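Local coordinates for uncharacterized protein SPOA0173 (Silicibacter pomeroyi, PDB 3EYT) that is of unknown function but has a thioredoxin-like fold and may act as an oxidoreductase with antioxidant activity, like AhpC/TSA family members, at residues F36-V44 and A77-F86. Numbering follows the deposited sequence.
Sequences FQMLCPGCV and AMTPISLKAF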
ATOM      1  N   PHE C  36       3.762 -17.278  -1.834  1.00 13.24           N
ATOM      2  CA  PHE C  36       4.370 -16.536  -2.918  1.00 13.57           C
ATOM      3  C   PHE C  36       4.316 -15.037  -2.591  1.00 13.59           C
ATOM      4  O   PHE C  36       3.537 -14.594  -1.735  1.00 12.04           O
ATOM      5  CB  PHE C  36       3.622 -16.831  -4.244  1.00 13.46           C
ATOM      6  CG  PHE C  36       2.232 -16.210  -4.324  1.00 15.11           C
ATOM      7  CD1 PHE C  36       2.030 -15.018  -5.038  1.00 13.87           C
ATOM      8  CD2 PHE C  36       1.132 -16.825  -3.696  1.00 16.07           C
ATOM      9  CE1 PHE C  36       0.749 -14.436  -5.112  1.00 14.74           C
ATOM     10  CE2 PHE C  36      -0.142 -16.270  -3.758  1.00 18.03           C
ATOM     11  CZ  PHE C  36      -0.341 -15.055  -4.470  1.00 14.00           C
ATOM     12  N   GLN C  37       5.134 -14.268  -3.319  1.00 13.47           N
ATOM     13  CA  GLN C  37       5.028 -12.812  -3.377  1.00 11.86           C
ATOM     14  C   GLN C  37       4.781 -12.502  -4.829  1.00 12.58           C
ATOM     15  O   GLN C  37       5.453 -13.066  -5.719  1.00 12.88           O
ATOM     16  CB  GLN C  37       6.349 -12.121  -2.996  1.00 12.48           C
ATOM     17  CG  GLN C  37       6.759 -12.279  -1.513  1.00 13.88           C
ATOM     18  CD  GLN C  37       7.989 -11.442  -1.163  1.00 15.11           C
ATOM     19  OE1 GLN C  37       7.881 -10.481  -0.425  1.00 13.58           O
ATOM     20  NE2 GLN C  37       9.131 -11.763  -1.755  1.00 14.53           N
HETATM   21  N   MSE C  38       3.871 -11.572  -5.073  1.00 12.33           N
HETATM   22  CA  MSE C  38       3.454 -11.257  -6.437  1.00 12.81           C
HETATM   23  C   MSE C  38       4.587 -10.670  -7.283  1.00 13.45           C
HETATM   24  O   MSE C  38       4.599 -10.858  -8.484  1.00 14.02           O
HETATM   25  CB  MSE C  38       2.235 -10.334  -6.419  1.00 12.82           C
HETATM   26  CG  MSE C  38       2.525  -8.984  -5.764  1.00 12.80           C
HETATM   27 SE   MSE C  38       0.921  -7.864  -5.791  0.75 18.30          SE
HETATM   28  CE  MSE C  38       1.114  -7.148  -7.630  1.00 13.03           C
ATOM     29  N   LEU C  39       5.545  -9.977  -6.669  1.00 13.40           N
ATOM     30  CA  LEU C  39       6.667  -9.410  -7.427  1.00 14.68           C
ATOM     31  C   LEU C  39       7.952 -10.275  -7.438  1.00 15.67           C
ATOM     32  O   LEU C  39       9.019  -9.838  -7.879  1.00 15.51           O
ATOM     33  CB  LEU C  39       6.970  -7.974  -6.930  1.00 14.66           C
ATOM     34  CG  LEU C  39       5.821  -6.957  -6.944  1.00 15.83           C
ATOM     35  CD1 LEU C  39       6.368  -5.593  -6.519  1.00 16.19           C
ATOM     36  CD2 LEU C  39       5.171  -6.858  -8.354  1.00 15.30           C
ATOM     37  N   CYS C  40       7.848 -11.512  -6.986  1.00 16.40           N
ATOM     38  CA  CYS C  40       9.005 -12.385  -6.957  1.00 17.84           C
ATOM     39  C   CYS C  40       9.069 -13.166  -8.269  1.00 16.51           C
ATOM     40  O   CYS C  40       8.139 -13.891  -8.603  1.00 16.10           O
ATOM     41  CB  CYS C  40       8.900 -13.281  -5.734  1.00 18.10           C
ATOM     42  SG  CYS C  40       9.811 -14.830  -5.791  1.00 25.44           S
ATOM     43  N   PRO C  41      10.153 -12.985  -9.044  1.00 16.81           N
ATOM     44  CA  PRO C  41      10.152 -13.564 -10.397  1.00 16.70           C
ATOM     45  C   PRO C  41       9.982 -15.082 -10.401  1.00 17.22           C
ATOM     46  O   PRO C  41       9.287 -15.608 -11.275  1.00 17.08           O
ATOM     47  CB  PRO C  41      11.506 -13.130 -10.994  1.00 16.66           C
ATOM     48  CG  PRO C  41      11.877 -11.904 -10.212  1.00 16.73           C
ATOM     49  CD  PRO C  41      11.311 -12.106  -8.810  1.00 15.97           C
ATOM     50  N   GLY C  42      10.551 -15.787  -9.416  1.00 17.04           N
ATOM     51  CA  GLY C  42      10.416 -17.257  -9.361  1.00 17.29           C
ATOM     52  C   GLY C  42       8.989 -17.697  -9.060  1.00 17.80           C
ATOM     53  O   GLY C  42       8.550 -18.735  -9.551  1.00 18.81           O
ATOM     54  N   CYS C  43       8.261 -16.934  -8.244  1.00 16.62           N
ATOM     55  CA  CYS C  43       6.834 -17.197  -8.003  1.00 17.40           C
ATOM     56  C   CYS C  43       5.998 -17.072  -9.272  1.00 17.81           C
ATOM     57  O   CYS C  43       5.100 -17.869  -9.525  1.00 17.80           O
ATOM     58  CB  CYS C  43       6.273 -16.216  -6.949  1.00 17.34           C
ATOM     59  SG  CYS C  43       7.002 -16.485  -5.313  1.00 20.69           S
ATOM     60  N   VAL C  44       6.291 -16.047 -10.067  1.00 18.33           N
ATOM     61  CA  VAL C  44       5.523 -15.787 -11.278  1.00 18.84           C
ATOM     62  C   VAL C  44       5.885 -16.847 -12.343  1.00 19.81           C
ATOM     63  O   VAL C  44       5.022 -17.453 -12.961  1.00 18.81           O
ATOM     64  CB  VAL C  44       5.754 -14.310 -11.786  1.00 18.95           C
ATOM     65  CG1 VAL C  44       5.181 -14.079 -13.191  1.00 18.31           C
ATOM     66  CG2 VAL C  44       5.154 -13.317 -10.786  1.00 17.46           C
ATOM     67  N   ALA C  77       4.513  -2.109  -2.036  1.00 14.99           N
ATOM     68  CA  ALA C  77       4.400  -2.393  -3.459  1.00 15.05           C
ATOM     69  C   ALA C  77       3.437  -3.538  -3.742  1.00 15.73           C
ATOM     70  O   ALA C  77       3.034  -3.712  -4.904  1.00 15.56           O
ATOM     71  CB  ALA C  77       5.733  -2.765  -4.000  1.00 13.36           C
HETATM   72  N   MSE C  78       3.114  -4.321  -2.697  1.00 14.07           N
HETATM   73  CA  MSE C  78       2.425  -5.604  -2.830  1.00 14.57           C
HETATM   74  C   MSE C  78       1.204  -5.662  -1.906  1.00 15.82           C
HETATM   75  O   MSE C  78       0.928  -6.711  -1.318  1.00 16.71           O
HETATM   76  CB  MSE C  78       3.365  -6.753  -2.486  1.00 13.92           C
HETATM   77  CG  MSE C  78       4.649  -6.783  -3.357  1.00 13.97           C
HETATM   78 SE   MSE C  78       5.452  -8.512  -3.301  0.50 10.25          SE
HETATM   79  CE  MSE C  78       7.290  -7.955  -2.942  1.00 12.93           C
ATOM     80  N   THR C  79       0.483  -4.541  -1.780  1.00 15.40           N
ATOM     81  CA  THR C  79      -0.687  -4.481  -0.907  1.00 15.82           C
ATOM     82  C   THR C  79      -1.900  -5.180  -1.595  1.00 15.33           C
ATOM     83  O   THR C  79      -1.855  -5.491  -2.809  1.00 16.34           O
ATOM     84  CB  THR C  79      -1.066  -3.017  -0.604  1.00 15.76           C
ATOM     85  OG1 THR C  79      -1.606  -2.427  -1.801  1.00 16.52           O
ATOM     86  CG2 THR C  79       0.142  -2.191  -0.121  1.00 16.23           C
ATOM     87  N   PRO C  80      -2.988  -5.419  -0.844  1.00 15.79           N
ATOM     88  CA  PRO C  80      -4.103  -6.145  -1.441  1.00 15.46           C
ATOM     89  C   PRO C  80      -4.689  -5.528  -2.722  1.00 15.74           C
ATOM     90  O   PRO C  80      -5.180  -6.288  -3.579  1.00 14.85           O
ATOM     91  CB  PRO C  80      -5.149  -6.168  -0.304  1.00 15.81           C
ATOM     92  CG  PRO C  80      -4.277  -6.322   0.963  1.00 16.90           C
ATOM     93  CD  PRO C  80      -3.120  -5.329   0.648  1.00 15.25           C
ATOM     94  N   ILE C  81      -4.667  -4.196  -2.870  1.00 15.10           N
ATOM     95  CA  ILE C  81      -5.224  -3.603  -4.122  1.00 15.15           C
ATOM     96  C   ILE C  81      -4.352  -4.080  -5.300  1.00 14.13           C
ATOM     97  O   ILE C  81      -4.854  -4.390  -6.386  1.00 14.02           O
ATOM     98  CB  ILE C  81      -5.340  -2.064  -4.072  1.00 15.50           C
ATOM     99  CG1 ILE C  81      -6.012  -1.513  -5.325  1.00 19.00           C
ATOM    100  CG2 ILE C  81      -3.974  -1.387  -3.901  1.00 18.47           C
ATOM    101  CD1 ILE C  81      -6.267  -0.042  -5.258  1.00 26.60           C
ATOM    102  N   SER C  82      -3.046  -4.178  -5.065  1.00 13.28           N
ATOM    103  CA  SER C  82      -2.137  -4.692  -6.094  1.00 12.87           C
ATOM    104  C   SER C  82      -2.303  -6.169  -6.375  1.00 12.14           C
ATOM    105  O   SER C  82      -2.255  -6.609  -7.538  1.00 11.89           O
ATOM    106  CB  SER C  82      -0.688  -4.360  -5.747  1.00 13.18           C
ATOM    107  OG  SER C  82      -0.442  -2.976  -5.957  1.00 14.80           O
ATOM    108  N   LEU C  83      -2.466  -6.949  -5.310  1.00 12.99           N
ATOM    109  CA  LEU C  83      -2.704  -8.387  -5.402  1.00 13.10           C
ATOM    110  C   LEU C  83      -3.970  -8.722  -6.157  1.00 14.21           C
ATOM    111  O   LEU C  83      -3.961  -9.636  -6.966  1.00 15.14           O
ATOM    112  CB  LEU C  83      -2.799  -9.024  -3.999  1.00 13.05           C
ATOM    113  CG  LEU C  83      -3.024 -10.551  -4.009  1.00 12.30           C
ATOM    114  CD1 LEU C  83      -1.860 -11.262  -4.710  1.00 10.82           C
ATOM    115  CD2 LEU C  83      -3.216 -11.096  -2.598  1.00 10.59           C
ATOM    116  N   LYS C  84      -5.063  -7.995  -5.875  1.00 14.23           N
ATOM    117  CA  LYS C  84      -6.336  -8.193  -6.591  1.00 14.97           C
ATOM    118  C   LYS C  84      -6.141  -8.100  -8.125  1.00 13.42           C
ATOM    119  O   LYS C  84      -6.624  -8.956  -8.879  1.00 13.12           O
ATOM    120  CB  LYS C  84      -7.373  -7.158  -6.115  1.00 15.03           C
ATOM    121  CG  LYS C  84      -8.806  -7.542  -6.473  1.00 19.24           C
ATOM    122  CD  LYS C  84      -9.778  -6.491  -5.973  1.00 23.60           C
ATOM    123  CE  LYS C  84     -11.181  -7.017  -6.091  1.00 27.87           C
ATOM    124  NZ  LYS C  84     -11.987  -5.954  -6.729  1.00 30.95           N
ATOM    125  N   ALA C  85      -5.396  -7.082  -8.565  1.00 12.43           N
ATOM    126  CA  ALA C  85      -5.119  -6.874 -10.003  1.00 12.71           C
ATOM    127  C   ALA C  85      -4.231  -7.982 -10.548  1.00 11.40           C
ATOM    128  O   ALA C  85      -4.481  -8.512 -11.628  1.00 11.44           O
ATOM    129  CB  ALA C  85      -4.492  -5.514 -10.239  1.00 11.98           C
ATOM    130  N   PHE C  86      -3.240  -8.382  -9.763  1.00 12.89           N
ATOM    131  CA  PHE C  86      -2.352  -9.474 -10.151  1.00 13.59           C
ATOM    132  C   PHE C  86      -3.094 -10.804 -10.350  1.00 14.40           C
ATOM    133  O   PHE C  86      -2.855 -11.534 -11.344  1.00 15.84           O
ATOM    134  CB  PHE C  86      -1.250  -9.618  -9.077  1.00 14.26           C
ATOM    135  CG  PHE C  86      -0.351 -10.790  -9.291  1.00 13.12           C
ATOM    136  CD1 PHE C  86       0.751 -10.688 -10.123  1.00 13.53           C
ATOM    137  CD2 PHE C  86      -0.578 -11.985  -8.607  1.00 13.72           C
ATOM    138  CE1 PHE C  86       1.626 -11.791 -10.296  1.00 17.16           C
ATOM    139  CE2 PHE C  86       0.267 -13.096  -8.784  1.00 14.69           C
ATOM    140  CZ  PHE C  86       1.365 -12.999  -9.631  1.00 13.22           C
TER
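With CG anti to its backbone N (chi1 174°), Phe-86 swings its ring under CB of Met-38, whose own chi1 (63°) sets CG between backbone N and carbonyl carbon and sends SE on toward helix 80-89; the two side chains run antiparallel alongside one another. CB of Met-38 sits almost centrally over one face of the Phe-86 ring, a CH-pi contact 3.8 Å from the centroid, and the flat ring suits this methylene. Beyond it, SE of this selenomethionine lies obliquely to the same ring, a Met-aromatic contact, and reaches the helix backbone, 3.5 Å from Leu-83 N. A bend at chi3 (-83°) then turns CE back to Phe-86 CB, 3.7 Å away. A long, unbranched and polarisable side chain can cross a ring and still follow the helix surface.

Met-78, also selenomethionine, answers from the other segment. Its CG packs against Leu-39 CG at 3.8 Å, while SE reaches Gln-37 CB and CE touches Gln-37 OE1. The Gln-37 amide suits its place by bonding both ways: OE1 accepts from Phe-72 N and NE2 donates to Glu-73. Two stiffer apolar groups join the Phe-86 ring: Val-44 CG2 meets its edge 3.9 Å from CE1, and Phe-36 CE1 approaches CE2 obliquely. Ser-82 OG hydrogen-bonds to Ala-77 O of a neighbouring subunit.

Away from helix 80-89, two cysteine sulfurs, able to accept from backbone N-H groups, shape the turn and helix start: Cys-43 SG accepts from Gln-37 N, and Cys-40 SG caps the helix by accepting from Cys-43 N (3.6 Å). Through Met-38, Met-78 and Phe-86, helix 80-89 packs beside the turn joining strand 30-36 to helix 41-57, where a CxxC pair at the helix start matches the probable redox site of a thioredoxin fold.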